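Local coordinates for ABC transporter substrate binding protein (Ribose) (Agrobacterium vitis, PDB 5DKV) that binds the sugar alpha-D-tagatopyranose in its interdomain cleft and probably delivers such carbohydrates to an ABC transporter as its solute-binding component, at residues Asn200-Gln212 / Asn228-Ala242. Numbering follows the deposited sequence.
Sequences NDNDANKAASQLQ and NLFSGLGSANGVQQA. With T6T (alpha-D-tagatopyranose), chain E.
Asn228 ND2 donates to Asn202 OD1 at 2.8 Å, within that oxygen's carbonyl plane and close to the plane of the Asn228 amide, and also to tagatose O6 at 3.1 Å. With both bonds made, the amide is fixed in rotation. Its other end, OD1, accepts from Ser231 N (3.0 Å), the N-cap bond of helix 229-241, and from Ser231 OG (2.9 Å), the two arriving from opposite faces of its plane. Ser231 OG in turn accepts from Asn200 ND2 in a nearly straight bond (2.9 Å, 177°), while Asn200 OD1 closes an Asx turn onto Asn202 N. Asn202 OD1 also approaches Phe230 CD2, the amide steeply inclined to the ring.

Behind this network helices 204-212 and 229-241, neighbours in one alpha/beta lobe of this periplasmic-binding-protein fold, cross at -46° with axes 6.8 Å apart. Gly234 and Gly238 permit that closeness: Gly234 CA meets Ala204 O at 3.1 Å, a CA-H...O contact, and Ala208 CB and Leu211 CD1 pack on the Gly238 backbone. Leu211 CG lies 3.7 Å from Val239 CG2. Thr175 and Arg178 of helix 173-186 also touch Asn228. The chain Asn200-Ser231-Asn228 thus links the turn leading into helix 204-212, through the N-cap at the cleft, to the sugar, consistent with a donor oriented largely by the protein.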
ATOM      1  N   ASN A 200      -7.932  12.001  -4.901  1.00 10.84           N
ATOM      2  CA  ASN A 200      -7.507  12.076  -6.304  1.00 10.39           C
ATOM      3  C   ASN A 200      -7.868  10.855  -7.150  1.00 10.80           C
ATOM      4  O   ASN A 200      -7.540  10.807  -8.335  1.00 16.02           O
ATOM      5  CB  ASN A 200      -5.997  12.283  -6.388  1.00  9.53           C
ATOM      6  CG  ASN A 200      -5.202  11.222  -5.591  1.00 11.51           C
ATOM      7  OD1 ASN A 200      -5.390  10.031  -5.773  1.00  9.48           O
ATOM      8  ND2 ASN A 200      -4.329  11.673  -4.696  1.00 12.07           N
ATOM      9  N   ASP A 201      -8.554   9.889  -6.554  1.00 13.20           N
ATOM     10  CA  ASP A 201      -8.948   8.660  -7.250  1.00 14.72           C
ATOM     11  C   ASP A 201      -7.758   7.884  -7.862  1.00 14.58           C
ATOM     12  O   ASP A 201      -7.878   7.227  -8.910  1.00 15.20           O
ATOM     13  CB  ASP A 201      -9.973   8.991  -8.343  1.00 14.40           C
ATOM     14  CG  ASP A 201     -10.839   7.800  -8.706  1.00 30.49           C
ATOM     15  OD1 ASP A 201     -11.262   7.710  -9.877  1.00 39.46           O
ATOM     16  OD2 ASP A 201     -11.103   6.954  -7.824  1.00 30.06           O
ATOM     17  N   ASN A 202      -6.622   7.978  -7.181  1.00  9.67           N
ATOM     18  CA  ASN A 202      -5.360   7.332  -7.532  1.00  9.48           C
ATOM     19  C   ASN A 202      -4.639   7.950  -8.729  1.00 14.74           C
ATOM     20  O   ASN A 202      -3.753   7.333  -9.302  1.00 16.89           O
ATOM     21  CB  ASN A 202      -5.552   5.838  -7.767  1.00  9.59           C
ATOM     22  CG  ASN A 202      -4.465   4.993  -7.108  1.00 12.39           C
ATOM     23  OD1 ASN A 202      -3.820   5.411  -6.147  1.00 11.87           O
ATOM     24  ND2 ASN A 202      -4.269   3.790  -7.623  1.00 14.45           N
ATOM     25  N   ASP A 203      -4.974   9.195  -9.055  1.00 13.52           N
ATOM     26  CA  ASP A 203      -4.415   9.861 -10.227  1.00 11.31           C
ATOM     27  C   ASP A 203      -3.462  10.959  -9.788  1.00 11.83           C
ATOM     28  O   ASP A 203      -3.876  11.948  -9.157  1.00 12.05           O
ATOM     29  CB  ASP A 203      -5.544  10.433 -11.090  1.00 12.20           C
ATOM     30  CG  ASP A 203      -5.056  10.909 -12.444  1.00 22.85           C
ATOM     31  OD1 ASP A 203      -4.501  12.013 -12.513  1.00 21.89           O
ATOM     32  OD2 ASP A 203      -5.248  10.182 -13.438  1.00 31.65           O
ATOM     33  N   ALA A 204      -2.187  10.788 -10.103  1.00 10.02           N
ATOM     34  CA  ALA A 204      -1.180  11.746  -9.670  1.00  9.60           C
ATOM     35  C   ALA A 204      -1.437  13.149 -10.229  1.00  9.83           C
ATOM     36  O   ALA A 204      -1.251  14.140  -9.523  1.00 12.82           O
ATOM     37  CB  ALA A 204       0.205  11.261 -10.051  1.00 11.90           C
ATOM     38  N   ASN A 205      -1.858  13.245 -11.494  1.00 13.41           N
ATOM     39  CA  ASN A 205      -2.127  14.544 -12.096  1.00 11.26           C
ATOM     40  C   ASN A 205      -3.258  15.255 -11.380  1.00 12.40           C
ATOM     41  O   ASN A 205      -3.216  16.463 -11.206  1.00 12.99           O
ATOM     42  CB  ASN A 205      -2.437  14.388 -13.588  1.00 14.47           C
ATOM     43  CG  ASN A 205      -1.249  13.869 -14.362  1.00 22.41           C
ATOM     44  OD1 ASN A 205      -0.104  13.998 -13.915  1.00 22.92           O
ATOM     45  ND2 ASN A 205      -1.504  13.277 -15.526  1.00 32.40           N
ATOM     46  N   LYS A 206      -4.262  14.512 -10.926  1.00 10.82           N
ATOM     47  CA  LYS A 206      -5.333  15.124 -10.136  1.00 11.39           C
ATOM     48  C   LYS A 206      -4.780  15.625  -8.799  1.00 11.93           C
ATOM     49  O   LYS A 206      -5.111  16.720  -8.345  1.00  9.89           O
ATOM     50  CB  LYS A 206      -6.471  14.140  -9.887  1.00 11.80           C
ATOM     51  CG  LYS A 206      -7.661  14.738  -9.120  1.00 14.62           C
ATOM     52  CD  LYS A 206      -8.387  15.789  -9.918  1.00 17.84           C
ATOM     53  CE  LYS A 206      -9.491  16.459  -9.087  1.00 14.78           C
ATOM     54  NZ  LYS A 206     -10.295  17.469  -9.910  1.00 21.59           N
ATOM     55  N   ALA A 207      -3.947  14.814  -8.158  1.00  9.86           N
ATOM     56  CA  ALA A 207      -3.346  15.220  -6.899  1.00  9.32           C
ATOM     57  C   ALA A 207      -2.537  16.510  -7.069  1.00 10.43           C
ATOM     58  O   ALA A 207      -2.573  17.391  -6.211  1.00  9.38           O
ATOM     59  CB  ALA A 207      -2.474  14.101  -6.354  1.00 10.61           C
ATOM     60  N   ALA A 208      -1.819  16.633  -8.174  1.00  9.93           N
ATOM     61  CA  ALA A 208      -1.027  17.834  -8.431  1.00 10.52           C
ATOM     62  C   ALA A 208      -1.947  19.043  -8.574  1.00 10.08           C
ATOM     63  O   ALA A 208      -1.654  20.137  -8.068  1.00 12.65           O
ATOM     64  CB  ALA A 208      -0.171  17.651  -9.694  1.00 12.55           C
ATOM     65  N   SER A 209      -3.048  18.866  -9.298  1.00 10.74           N
ATOM     66  CA  SER A 209      -3.973  19.982  -9.523  1.00 11.65           C
ATOM     67  C   SER A 209      -4.636  20.391  -8.200  1.00 12.06           C
ATOM     68  O   SER A 209      -4.942  21.574  -7.968  1.00 12.50           O
ATOM     69  CB  SER A 209      -5.024  19.626 -10.583  1.00 15.79           C
ATOM     70  OG  SER A 209      -5.958  18.671 -10.126  1.00 13.64           O
ATOM     71  N   GLN A 210      -4.870  19.419  -7.324  1.00 11.02           N
ATOM     72  CA  GLN A 210      -5.468  19.715  -6.023  1.00 12.74           C
ATOM     73  C   GLN A 210      -4.492  20.484  -5.109  1.00 12.85           C
ATOM     74  O   GLN A 210      -4.909  21.389  -4.372  1.00 11.53           O
ATOM     75  CB  GLN A 210      -5.934  18.424  -5.368  1.00 11.89           C
ATOM     76  CG  GLN A 210      -7.138  17.876  -6.078  1.00 10.70           C
ATOM     77  CD  GLN A 210      -7.580  16.519  -5.619  1.00 10.14           C
ATOM     78  OE1 GLN A 210      -6.783  15.602  -5.434  1.00 12.46           O
ATOM     79  NE2 GLN A 210      -8.886  16.361  -5.491  1.00 13.52           N
ATOM     80  N   LEU A 211      -3.205  20.152  -5.185  1.00 10.70           N
ATOM     81  CA  LEU A 211      -2.177  20.911  -4.476  1.00  9.71           C
ATOM     82  C   LEU A 211      -2.252  22.354  -4.928  1.00 11.70           C
ATOM     83  O   LEU A 211      -2.244  23.271  -4.105  1.00 12.40           O
ATOM     84  CB  LEU A 211      -0.780  20.316  -4.717  1.00 10.92           C
ATOM     85  CG  LEU A 211       0.443  20.989  -4.079  1.00 11.57           C
ATOM     86  CD1 LEU A 211       0.852  22.241  -4.815  1.00 15.17           C
ATOM     87  CD2 LEU A 211       0.282  21.259  -2.568  1.00 11.37           C
ATOM     88  N   GLN A 212      -2.333  22.562  -6.241  1.00 11.89           N
ATOM     89  CA  GLN A 212      -2.402  23.910  -6.778  1.00 10.35           C
ATOM     90  C   GLN A 212      -3.610  24.665  -6.245  1.00 11.89           C
ATOM     91  O   GLN A 212      -3.503  25.846  -5.905  1.00 11.36           O
ATOM     92  CB  GLN A 212      -2.442  23.878  -8.301  1.00 13.70           C
ATOM     93  CG  GLN A 212      -1.263  23.169  -8.941  1.00 19.28           C
ATOM     94  CD  GLN A 212      -0.037  24.002  -8.949  1.00 23.61           C
ATOM     95  OE1 GLN A 212      -0.059  25.159  -8.522  1.00 27.06           O
ATOM     96  NE2 GLN A 212       1.057  23.436  -9.452  1.00 24.94           N
ATOM     97  N   ASN A 228      -0.452   7.578  -0.485  1.00  8.47           N
ATOM     98  CA  ASN A 228       0.050   6.425  -1.231  1.00  8.74           C
ATOM     99  C   ASN A 228       0.942   6.938  -2.353  1.00  9.56           C
ATOM    100  O   ASN A 228       1.124   8.147  -2.522  1.00  9.99           O
ATOM    101  CB  ASN A 228      -1.082   5.522  -1.779  1.00  6.01           C
ATOM    102  CG  ASN A 228      -1.666   6.005  -3.109  1.00  9.94           C
ATOM    103  OD1 ASN A 228      -1.714   7.201  -3.372  1.00  9.70           O
ATOM    104  ND2 ASN A 228      -2.177   5.067  -3.913  1.00 10.22           N
ATOM    105  N   LEU A 229       1.533   5.997  -3.077  1.00  9.22           N
ATOM    106  CA  LEU A 229       2.495   6.326  -4.125  1.00  8.94           C
ATOM    107  C   LEU A 229       2.042   7.477  -5.016  1.00  9.03           C
ATOM    108  O   LEU A 229       2.738   8.509  -5.141  1.00  9.28           O
ATOM    109  CB  LEU A 229       2.747   5.093  -4.979  1.00 10.23           C
ATOM    110  CG  LEU A 229       3.966   5.116  -5.890  1.00 11.86           C
ATOM    111  CD1 LEU A 229       4.434   3.690  -6.192  1.00 11.58           C
ATOM    112  CD2 LEU A 229       3.703   5.849  -7.188  1.00 14.24           C
ATOM    113  N   PHE A 230       0.860   7.314  -5.596  1.00 10.72           N
ATOM    114  CA  PHE A 230       0.371   8.259  -6.606  1.00  9.03           C
ATOM    115  C   PHE A 230       0.032   9.606  -5.969  1.00  8.76           C
ATOM    116  O   PHE A 230       0.295  10.652  -6.547  1.00 11.19           O
ATOM    117  CB  PHE A 230      -0.813   7.636  -7.352  1.00  9.77           C
ATOM    118  CG  PHE A 230      -0.424   6.394  -8.078  1.00 11.59           C
ATOM    119  CD1 PHE A 230       0.329   6.485  -9.231  1.00 12.64           C
ATOM    120  CD2 PHE A 230      -0.744   5.143  -7.595  1.00 10.69           C
ATOM    121  CE1 PHE A 230       0.737   5.343  -9.897  1.00 16.92           C
ATOM    122  CE2 PHE A 230      -0.317   4.003  -8.263  1.00 10.33           C
ATOM    123  CZ  PHE A 230       0.410   4.111  -9.404  1.00 14.93           C
ATOM    124  N   SER A 231      -0.492   9.584  -4.749  1.00  9.01           N
ATOM    125  CA  SER A 231      -0.865  10.804  -4.049  1.00  8.25           C
ATOM    126  C   SER A 231       0.386  11.615  -3.735  1.00 11.64           C
ATOM    127  O   SER A 231       0.433  12.822  -3.921  1.00 10.76           O
ATOM    128  CB  SER A 231      -1.586  10.474  -2.753  1.00  9.21           C
ATOM    129  OG  SER A 231      -2.824   9.810  -3.006  1.00  9.50           O
ATOM    130  N   GLY A 232       1.400  10.928  -3.221  1.00  7.39           N
ATOM    131  CA  GLY A 232       2.650  11.583  -2.904  1.00  8.71           C
ATOM    132  C   GLY A 232       3.392  12.114  -4.125  1.00 11.02           C
ATOM    133  O   GLY A 232       3.948  13.217  -4.093  1.00 11.39           O
ATOM    134  N   LEU A 233       3.427  11.324  -5.189  1.00 11.97           N
ATOM    135  CA  LEU A 233       4.070  11.730  -6.432  1.00  8.79           C
ATOM    136  C   LEU A 233       3.377  12.955  -7.025  1.00 11.95           C
ATOM    137  O   LEU A 233       4.029  13.950  -7.360  1.00 11.58           O
ATOM    138  CB  LEU A 233       4.058  10.559  -7.421  1.00 11.25           C
ATOM    139  CG  LEU A 233       4.619  10.808  -8.812  1.00 18.05           C
ATOM    140  CD1 LEU A 233       6.046  11.339  -8.709  1.00 17.25           C
ATOM    141  CD2 LEU A 233       4.543   9.509  -9.635  1.00 21.58           C
ATOM    142  N   GLY A 234       2.057  12.889  -7.143  1.00 12.76           N
ATOM    143  CA  GLY A 234       1.297  14.001  -7.691  1.00  9.43           C
ATOM    144  C   GLY A 234       1.418  15.256  -6.857  1.00 13.08           C
ATOM    145  O   GLY A 234       1.566  16.361  -7.380  1.00 10.22           O
ATOM    146  N   SER A 235       1.350  15.093  -5.541  1.00 12.35           N
ATOM    147  CA  SER A 235       1.442  16.234  -4.642  1.00  8.46           C
ATOM    148  C   SER A 235       2.802  16.890  -4.771  1.00 12.08           C
ATOM    149  O   SER A 235       2.907  18.108  -4.837  1.00 11.78           O
ATOM    150  CB  SER A 235       1.176  15.804  -3.195  1.00  7.34           C
ATOM    151  OG  SER A 235      -0.169  15.410  -3.020  1.00 10.19           O
ATOM    152  N   ALA A 236       3.853  16.077  -4.810  1.00 10.47           N
ATOM    153  CA  ALA A 236       5.211  16.591  -4.998  1.00 10.07           C
ATOM    154  C   ALA A 236       5.329  17.292  -6.347  1.00  9.01           C
ATOM    155  O   ALA A 236       5.884  18.378  -6.432  1.00 11.53           O
ATOM    156  CB  ALA A 236       6.216  15.471  -4.887  1.00 12.23           C
ATOM    157  N   ASN A 237       4.788  16.683  -7.398  1.00 10.49           N
ATOM    158  CA  ASN A 237       4.808  17.324  -8.724  1.00 11.30           C
ATOM    159  C   ASN A 237       4.078  18.658  -8.745  1.00 10.20           C
ATOM    160  O   ASN A 237       4.505  19.597  -9.403  1.00 13.07           O
ATOM    161  CB  ASN A 237       4.211  16.402  -9.788  1.00 12.68           C
ATOM    162  CG  ASN A 237       5.136  15.245 -10.118  1.00 17.97           C
ATOM    163  OD1 ASN A 237       6.325  15.309  -9.830  1.00 17.23           O
ATOM    164  ND2 ASN A 237       4.599  14.185 -10.702  1.00 18.84           N
ATOM    165  N   GLY A 238       2.974  18.743  -8.020  1.00 12.54           N
ATOM    166  CA  GLY A 238       2.249  19.994  -7.909  1.00 11.21           C
ATOM    167  C   GLY A 238       3.057  21.078  -7.207  1.00 11.64           C
ATOM    168  O   GLY A 238       3.091  22.224  -7.655  1.00 12.61           O
ATOM    169  N   VAL A 239       3.709  20.716  -6.107  1.00 11.58           N
ATOM    170  CA  VAL A 239       4.551  21.650  -5.381  1.00 13.65           C
ATOM    171  C   VAL A 239       5.685  22.169  -6.279  1.00 13.57           C
ATOM    172  O   VAL A 239       5.966  23.368  -6.305  1.00 13.73           O
ATOM    173  CB  VAL A 239       5.133  20.998  -4.108  1.00 10.26           C
ATOM    174  CG1 VAL A 239       6.218  21.879  -3.485  1.00 11.93           C
ATOM    175  CG2 VAL A 239       4.045  20.716  -3.112  1.00  9.86           C
ATOM    176  N   GLN A 240       6.330  21.271  -7.013  1.00 11.78           N
ATOM    177  CA  GLN A 240       7.402  21.667  -7.924  1.00 12.22           C
ATOM    178  C   GLN A 240       6.867  22.637  -9.008  1.00 13.96           C
ATOM    179  O   GLN A 240       7.469  23.679  -9.272  1.00 14.76           O
ATOM    180  CB  GLN A 240       8.043  20.420  -8.553  1.00 12.48           C
ATOM    181  CG  GLN A 240       9.158  20.689  -9.530  1.00 16.70           C
ATOM    182  CD  GLN A 240      10.479  21.017  -8.860  1.00 36.62           C
ATOM    183  OE1 GLN A 240      11.095  20.163  -8.217  1.00 37.19           O
ATOM    184  NE2 GLN A 240      10.938  22.253  -9.032  1.00 48.13           N
ATOM    185  N   GLN A 241       5.704  22.328  -9.573  1.00 14.01           N
ATOM    186  CA  GLN A 241       5.152  23.120 -10.680  1.00 12.73           C
ATOM    187  C   GLN A 241       4.724  24.502 -10.186  1.00 14.36           C
ATOM    188  O   GLN A 241       4.751  25.487 -10.940  1.00 17.14           O
ATOM    189  CB  GLN A 241       3.973  22.400 -11.327  1.00 16.14           C
ATOM    190  CG  GLN A 241       3.286  23.182 -12.462  1.00 22.22           C
ATOM    191  CD  GLN A 241       4.152  23.360 -13.694  1.00 24.97           C
ATOM    192  OE1 GLN A 241       4.174  22.502 -14.571  1.00 29.42           O
ATOM    193  NE2 GLN A 241       4.872  24.476 -13.766  1.00 23.11           N
ATOM    194  N   ALA A 242       4.344  24.569  -8.914  1.00 15.78           N
ATOM    195  CA  ALA A 242       3.971  25.827  -8.282  1.00 13.73           C
ATOM    196  C   ALA A 242       5.173  26.683  -7.906  1.00 17.25           C
ATOM    197  O   ALA A 242       5.008  27.800  -7.422  1.00 19.94           O
ATOM    198  CB  ALA A 242       3.143  25.558  -7.047  1.00 13.86           C
TER
HETATM  199  O3  T6T E 401       0.198   2.319  -1.201  1.00  7.37           O
HETATM  200  C3  T6T E 401       0.137   1.125  -1.970  1.00  5.80           C
HETATM  201  C4  T6T E 401      -0.813   0.201  -1.341  1.00  6.86           C
HETATM  202  O4  T6T E 401      -0.331  -0.145   0.010  1.00  8.07           O
HETATM  203  C5  T6T E 401      -2.152   0.795  -1.285  1.00  7.27           C
HETATM  204  O5  T6T E 401      -3.125  -0.138  -0.783  1.00  9.02           O
HETATM  205  C6  T6T E 401      -2.662   1.172  -2.665  1.00  7.69           C
HETATM  206  O6  T6T E 401      -1.696   2.056  -3.309  1.00  9.00           O
HETATM  207  C2  T6T E 401      -0.377   1.454  -3.384  1.00  6.42           C
HETATM  208  O2  T6T E 401      -0.401   0.251  -4.115  1.00  9.14           O
HETATM  209  C1  T6T E 401       0.396   2.488  -4.101  1.00  9.55           C
HETATM  210  O1  T6T E 401       1.726   2.118  -4.285  1.00  8.79           O
HETATM  211  O   HOH W   1       1.643  14.625 -11.330  1.00 22.94           O
HETATM  212  O   HOH W   2      -2.490  16.947  -3.444  1.00 10.37           O